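Cellulose biosynthesis protein BcsG (Salmonella typhimurium LT2, PDB 5OLT) is required for cellulose biosynthesis, this chain being its extramembrane domain, a zinc-binding member of the alkaline phosphatase family. Local coordinates at residues Glu251-Gly256 / Gly295-Gly300; Phe299-Pro304 / Asp337-Asn342. All coordinates share one frame; numbering follows the deposited sequence. Where two conformers were deposited one is given.

Contact 1. Residues Glu251-Gly256 / Gly295-Gly300; sequences ELEKSG and GVKFFG
Lys-297 approaches Glu-253 across the helix-strand gap, the two side chains crossing at about a right angle. In the conformers given, its NZ lies 3.9 Å from Glu-253 OE2, a long salt bridge. Both residues have two conformers, so this pairing is doubtful; the amine's stronger partner is His-87 O, by a hydrogen bond. Two residues on, Phe-299 carries the contact. Its chi1 of -65° sets CG anti to the carbonyl carbon, and the ring built on it presents one face to Leu-252. Leu-252 CD1 lies 3.7 Å from the ring centroid and 16° off the normal, a CH-pi contact, while Leu-252 CB approaches CD2 of Phe-299 at 3.7 Å. In the conformer given, Glu-253 CG comes in at the ring edge, in plane, 3.8 Å from Phe-299 CD2. Phe-249 also packs edge-to-face with this ring, and Val-261 touches both Phe-299 and Leu-252. At Gly-300 side-chain packing gives way to solvent: one water donates to Gly-300 O at 2.7 Å and to Gly-256 O at 3.0 Å. Both glycines have positive phi, where the strand and the helix each end. The axes of the helix and strand segments approach to 9.2 Å at 30°, helix 234-255 lying against strands 259-265 and 291-299. This is the helix-on-sheet packing of an alpha/beta core, as in the alkaline phosphatase family.

Contact 2. Residues Phe299-Pro304 / Asp337-Asn342; sequences FGMKAP and DSVNWN
A Met-aromatic contact between Met-301 and Trp-341 ties the loop after strand 291-299 to the start of helix 341-345. The two side chains meet tip to tip; in the Met-301 conformer given, SD lies at the edge of the six-membered ring, 4.8 Å from its centroid and 74° off the normal. The bend at chi3 (68°) brings the methyl CE of Met-301 to 3.4 Å from Trp-341 CZ2 and 3.6 Å from Val-339 CG2. Val-339 uses its other methyl, CG1, over one face of the indole. His-305 packs edge-to-face with the Trp-341 ring, and Leu-333 and Phe-334 touch Met-301. Beside this apolar patch, Ala-303 CB rests against Asp-337 O at 3.3 Å. One water donates to Ala-303 O and accepts from Val-339 N and, at 3.1 Å, from Trp-341 NE1. A second water donates to Pro-304 O at 3.0 Å; the single indole N-H is shared between the two waters, its bond to the second being weak. At the exposed margin Lys-302 and Asp-337 run side by side: Asp-337 OD1 lies against Lys-302 CE at 3.0 Å, while Lys-302 NZ stays 4.2 Å from Asp-337 OD1, beyond a salt bridge. No hydrogen bond joins the segments directly: apolar tips meet, backbone and indole polar groups are linked through water, and the opposite charges probably add only a diffuse attraction.

How the contacts relate
Contacts 1 and 2, with centres 12 Å apart, follow one another along the chain and share Phe-299 and Gly-300. Contact 1 ends where strand 291-299 stops; contact 2 takes up the loop beyond it. Successive strand residues serve the two sides: Phe-299 faces helix 234-255, while Phe-298 CD2 packs 4.0 Å from Trp-341 CH2. Neither contact includes a zinc ligand. Val-259 pairs with Phe-299 at the start of strand 259-265, whereas Glu-266 and His-267, which bind the zinc ion with Cys-67 and Ser-102, follow that strand's other end. The side chain of Trp-341 is about 4 Å from a bound citric acid (CIT), probably from the crystallisation liquor.

Contact 1. Residues Glu251-Gly256 / Gly295-Gly300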
loop_
_atom_site.group_PDB
_atom_site.type_symbol
_atom_site.label_atom_id
_atom_site.label_comp_id
_atom_site.label_asym_id
_atom_site.label_seq_id
_atom_site.Cartn_x
_atom_site.Cartn_y
_atom_site.Cartn_z
ATOM N N GLU A 251 -17.312 11.993 -7.497
ATOM C CA GLU A 251 -18.405 11.064 -7.811
ATOM C C GLU A 251 -18.797 10.240 -6.598
ATOM O O GLU A 251 -20.005 10.032 -6.342
ATOM C CB GLU A 251 -18.081 10.130 -8.991
ATOM C CG GLU A 251 -18.056 10.803 -10.347
ATOM C CD GLU A 251 -19.318 11.619 -10.589
ATOM O OE1 GLU A 251 -20.411 11.005 -10.705
ATOM O OE2 GLU A 251 -19.222 12.877 -10.640
ATOM N N LEU A 252 -17.799 9.807 -5.824
ATOM C CA LEU A 252 -18.081 8.986 -4.643
ATOM C C LEU A 252 -18.809 9.787 -3.600
ATOM O O LEU A 252 -19.776 9.276 -2.993
ATOM C CB LEU A 252 -16.816 8.410 -4.005
ATOM C CG LEU A 252 -16.276 7.098 -4.522
ATOM C CD1 LEU A 252 -15.178 6.716 -3.555
ATOM C CD2 LEU A 252 -17.312 6.001 -4.597
ATOM N N GLU A 253 -18.368 11.032 -3.372
ATOM C CA GLU A 253 -19.052 11.938 -2.439
ATOM C C GLU A 253 -20.519 12.084 -2.872
ATOM O O GLU A 253 -21.436 11.959 -2.050
ATOM C CB GLU A 253 -18.368 13.311 -2.400
ATOM C CG GLU A 253 -17.120 13.397 -1.532
ATOM C CD GLU A 253 -16.202 14.602 -1.814
ATOM O OE1 GLU A 253 -16.500 15.463 -2.690
ATOM O OE2 GLU A 253 -15.148 14.685 -1.141
ATOM N N LYS A 254 -20.751 12.320 -4.163
ATOM C CA LYS A 254 -22.135 12.524 -4.662
ATOM C C LYS A 254 -23.012 11.282 -4.471
ATOM O O LYS A 254 -24.225 11.388 -4.274
ATOM C CB LYS A 254 -22.150 12.887 -6.145
ATOM C CG LYS A 254 -21.656 14.278 -6.516
ATOM C CD LYS A 254 -21.625 14.363 -8.035
ATOM C CE LYS A 254 -21.172 15.721 -8.538
ATOM N NZ LYS A 254 -20.921 15.626 -10.002
ATOM N N SER A 255 -22.405 10.097 -4.495
ATOM C CA SER A 255 -23.149 8.846 -4.446
ATOM C C SER A 255 -23.767 8.624 -3.067
ATOM O O SER A 255 -24.721 7.853 -2.952
ATOM C CB SER A 255 -22.235 7.663 -4.779
ATOM O OG SER A 255 -21.463 7.302 -3.645
ATOM N N GLY A 256 -23.203 9.271 -2.043
ATOM C CA GLY A 256 -23.558 9.032 -0.647
ATOM C C GLY A 256 -23.217 7.652 -0.072
ATOM O O GLY A 256 -23.494 7.406 1.097
ATOM N N GLY A 295 -2.493 6.822 1.299
ATOM C CA GLY A 295 -3.539 7.663 1.887
ATOM C C GLY A 295 -4.813 6.893 2.083
ATOM O O GLY A 295 -5.082 5.884 1.408
ATOM N N VAL A 296 -5.650 7.401 2.985
ATOM C CA VAL A 296 -6.949 6.794 3.254
ATOM C C VAL A 296 -7.972 7.908 3.246
ATOM O O VAL A 296 -7.714 8.989 3.780
ATOM C CB VAL A 296 -6.956 6.087 4.631
ATOM C CG1 VAL A 296 -8.299 5.402 4.901
ATOM C CG2 VAL A 296 -5.824 5.050 4.720
ATOM N N LYS A 297 -9.106 7.639 2.626
ATOM C CA LYS A 297 -10.231 8.589 2.645
ATOM C C LYS A 297 -11.503 7.814 2.915
ATOM O O LYS A 297 -11.737 6.757 2.323
ATOM C CB LYS A 297 -10.366 9.307 1.291
ATOM C CG LYS A 297 -11.332 10.491 1.285
ATOM C CD LYS A 297 -11.183 11.317 0.005
ATOM C CE LYS A 297 -12.254 12.405 -0.074
ATOM N NZ LYS A 297 -12.220 13.381 1.045
ATOM N N PHE A 298 -12.332 8.344 3.805
ATOM C CA PHE A 298 -13.658 7.754 4.067
ATOM C C PHE A 298 -14.758 8.601 3.433
ATOM O O PHE A 298 -14.710 9.852 3.484
ATOM C CB PHE A 298 -13.913 7.659 5.566
ATOM C CG PHE A 298 -12.947 6.758 6.302
ATOM C CD1 PHE A 298 -13.228 5.385 6.454
ATOM C CD2 PHE A 298 -11.774 7.276 6.867
ATOM C CE1 PHE A 298 -12.338 4.560 7.150
ATOM C CE2 PHE A 298 -10.886 6.457 7.540
ATOM C CZ PHE A 298 -11.180 5.092 7.703
ATOM N N PHE A 299 -15.705 7.938 2.800
ATOM C CA PHE A 299 -16.831 8.592 2.138
ATOM C C PHE A 299 -18.100 8.111 2.811
ATOM O O PHE A 299 -18.172 6.958 3.287
ATOM C CB PHE A 299 -16.896 8.212 0.665
ATOM C CG PHE A 299 -15.718 8.705 -0.129
ATOM C CD1 PHE A 299 -14.526 7.970 -0.185
ATOM C CD2 PHE A 299 -15.802 9.902 -0.806
ATOM C CE1 PHE A 299 -13.443 8.419 -0.913
ATOM C CE2 PHE A 299 -14.694 10.368 -1.522
ATOM C CZ PHE A 299 -13.537 9.613 -1.583
ATOM N N GLY A 300 -19.079 9.011 2.885
ATOM C CA GLY A 300 -20.401 8.661 3.373
ATOM C C GLY A 300 -20.510 8.652 4.883
ATOM O O GLY A 300 -21.481 8.091 5.422
HETATM O O HOH W 1 -23.714 7.362 4.048
#

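Contact 2. Residues Phe299-Pro304 / Asp337-Asn342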
loop_
_atom_site.group_PDB
_atom_site.type_symbol
_atom_site.label_atom_id
_atom_site.label_comp_id
_atom_site.label_asym_id
_atom_site.label_seq_id
_atom_site.Cartn_x
_atom_site.Cartn_y
_atom_site.Cartn_z
ATOM N N PHE A 299 -15.705 7.938 2.800
ATOM C CA PHE A 299 -16.831 8.592 2.138
ATOM C C PHE A 299 -18.100 8.111 2.811
ATOM O O PHE A 299 -18.172 6.958 3.287
ATOM C CB PHE A 299 -16.896 8.212 0.665
ATOM C CG PHE A 299 -15.718 8.705 -0.129
ATOM C CD1 PHE A 299 -14.526 7.970 -0.185
ATOM C CD2 PHE A 299 -15.802 9.902 -0.806
ATOM C CE1 PHE A 299 -13.443 8.419 -0.913
ATOM C CE2 PHE A 299 -14.694 10.368 -1.522
ATOM C CZ PHE A 299 -13.537 9.613 -1.583
ATOM N N GLY A 300 -19.079 9.011 2.885
ATOM C CA GLY A 300 -20.401 8.661 3.373
ATOM C C GLY A 300 -20.510 8.652 4.883
ATOM O O GLY A 300 -21.481 8.091 5.422
ATOM N N MET A 301 -19.546 9.253 5.584
ATOM C CA MET A 301 -19.600 9.327 7.053
ATOM C C MET A 301 -20.614 10.370 7.514
ATOM O O MET A 301 -20.738 11.442 6.911
ATOM C CB MET A 301 -18.258 9.662 7.668
ATOM C CG MET A 301 -17.196 8.578 7.452
ATOM S SD MET A 301 -15.632 9.074 8.189
ATOM C CE MET A 301 -15.972 9.062 9.953
ATOM N N LYS A 302 -21.275 10.080 8.628
ATOM C CA LYS A 302 -22.230 11.033 9.203
ATOM C C LYS A 302 -21.440 12.270 9.644
ATOM O O LYS A 302 -21.943 13.418 9.564
ATOM C CB LYS A 302 -22.947 10.398 10.404
ATOM C CG LYS A 302 -23.953 11.342 11.070
ATOM C CD LYS A 302 -24.745 10.700 12.188
ATOM C CE LYS A 302 -25.787 11.705 12.682
ATOM N NZ LYS A 302 -27.023 11.634 11.854
ATOM N N ALA A 303 -20.207 12.044 10.100
ATOM C CA ALA A 303 -19.307 13.073 10.622
ATOM C C ALA A 303 -17.953 12.999 9.903
ATOM O O ALA A 303 -16.977 12.542 10.452
ATOM C CB ALA A 303 -19.167 12.945 12.133
ATOM N N PRO A 304 -17.917 13.483 8.659
ATOM C CA PRO A 304 -16.645 13.414 7.903
ATOM C C PRO A 304 -15.488 14.208 8.512
ATOM O O PRO A 304 -15.706 15.195 9.219
ATOM C CB PRO A 304 -17.011 14.008 6.548
ATOM C CG PRO A 304 -18.268 14.786 6.794
ATOM C CD PRO A 304 -19.008 14.038 7.851
ATOM N N ASP A 337 -22.061 10.063 15.426
ATOM C CA ASP A 337 -22.293 11.510 15.366
ATOM C C ASP A 337 -20.986 12.297 15.447
ATOM O O ASP A 337 -20.879 13.389 14.901
ATOM C CB ASP A 337 -23.174 11.963 16.550
ATOM C CG ASP A 337 -24.563 11.297 16.581
ATOM O OD1 ASP A 337 -25.156 11.005 15.513
ATOM O OD2 ASP A 337 -25.087 11.089 17.705
ATOM N N SER A 338 -20.007 11.754 16.166
ATOM C CA SER A 338 -18.733 12.432 16.371
ATOM C C SER A 338 -17.678 11.336 16.359
ATOM O O SER A 338 -17.800 10.342 17.107
ATOM C CB SER A 338 -18.737 13.168 17.724
ATOM O OG SER A 338 -17.482 13.786 18.009
ATOM N N VAL A 339 -16.665 11.509 15.508
ATOM C CA VAL A 339 -15.532 10.556 15.455
ATOM C C VAL A 339 -14.320 11.085 16.146
ATOM O O VAL A 339 -13.954 12.255 15.976
ATOM C CB VAL A 339 -15.215 10.182 13.982
ATOM C CG1 VAL A 339 -13.899 9.403 13.831
ATOM C CG2 VAL A 339 -16.380 9.345 13.469
ATOM N N ASN A 340 -13.683 10.238 16.949
ATOM C CA ASN A 340 -12.433 10.600 17.597
ATOM C C ASN A 340 -11.282 10.287 16.628
ATOM O O ASN A 340 -10.721 9.185 16.649
ATOM C CB ASN A 340 -12.265 9.802 18.907
ATOM C CG ASN A 340 -11.044 10.219 19.697
ATOM O OD1 ASN A 340 -10.149 10.897 19.205
ATOM N ND2 ASN A 340 -11.009 9.805 20.971
ATOM N N TRP A 341 -10.976 11.257 15.779
ATOM C CA TRP A 341 -9.959 11.081 14.722
ATOM C C TRP A 341 -8.576 10.874 15.284
ATOM O O TRP A 341 -7.762 10.165 14.681
ATOM C CB TRP A 341 -9.968 12.260 13.748
ATOM C CG TRP A 341 -11.173 12.225 12.884
ATOM C CD1 TRP A 341 -12.361 12.919 13.077
ATOM C CD2 TRP A 341 -11.368 11.433 11.722
ATOM N NE1 TRP A 341 -13.248 12.612 12.097
ATOM C CE2 TRP A 341 -12.681 11.703 11.244
ATOM C CE3 TRP A 341 -10.551 10.535 11.010
ATOM C CZ2 TRP A 341 -13.204 11.108 10.091
ATOM C CZ3 TRP A 341 -11.091 9.936 9.848
ATOM C CH2 TRP A 341 -12.405 10.230 9.416
ATOM N N ASN A 342 -8.284 11.483 16.427
ATOM C CA ASN A 342 -7.018 11.197 17.103
ATOM C C ASN A 342 -6.857 9.769 17.466
ATOM O O ASN A 342 -5.870 9.149 17.103
ATOM C CB ASN A 342 -6.901 12.045 18.351
ATOM C CG ASN A 342 -6.796 13.468 18.009
ATOM O OD1 ASN A 342 -7.795 14.180 18.005
ATOM N ND2 ASN A 342 -5.600 13.899 17.662
HETATM O O HOH W 2 -16.219 13.082 12.793
HETATM O O HOH W 3 -14.892 15.220 12.117
#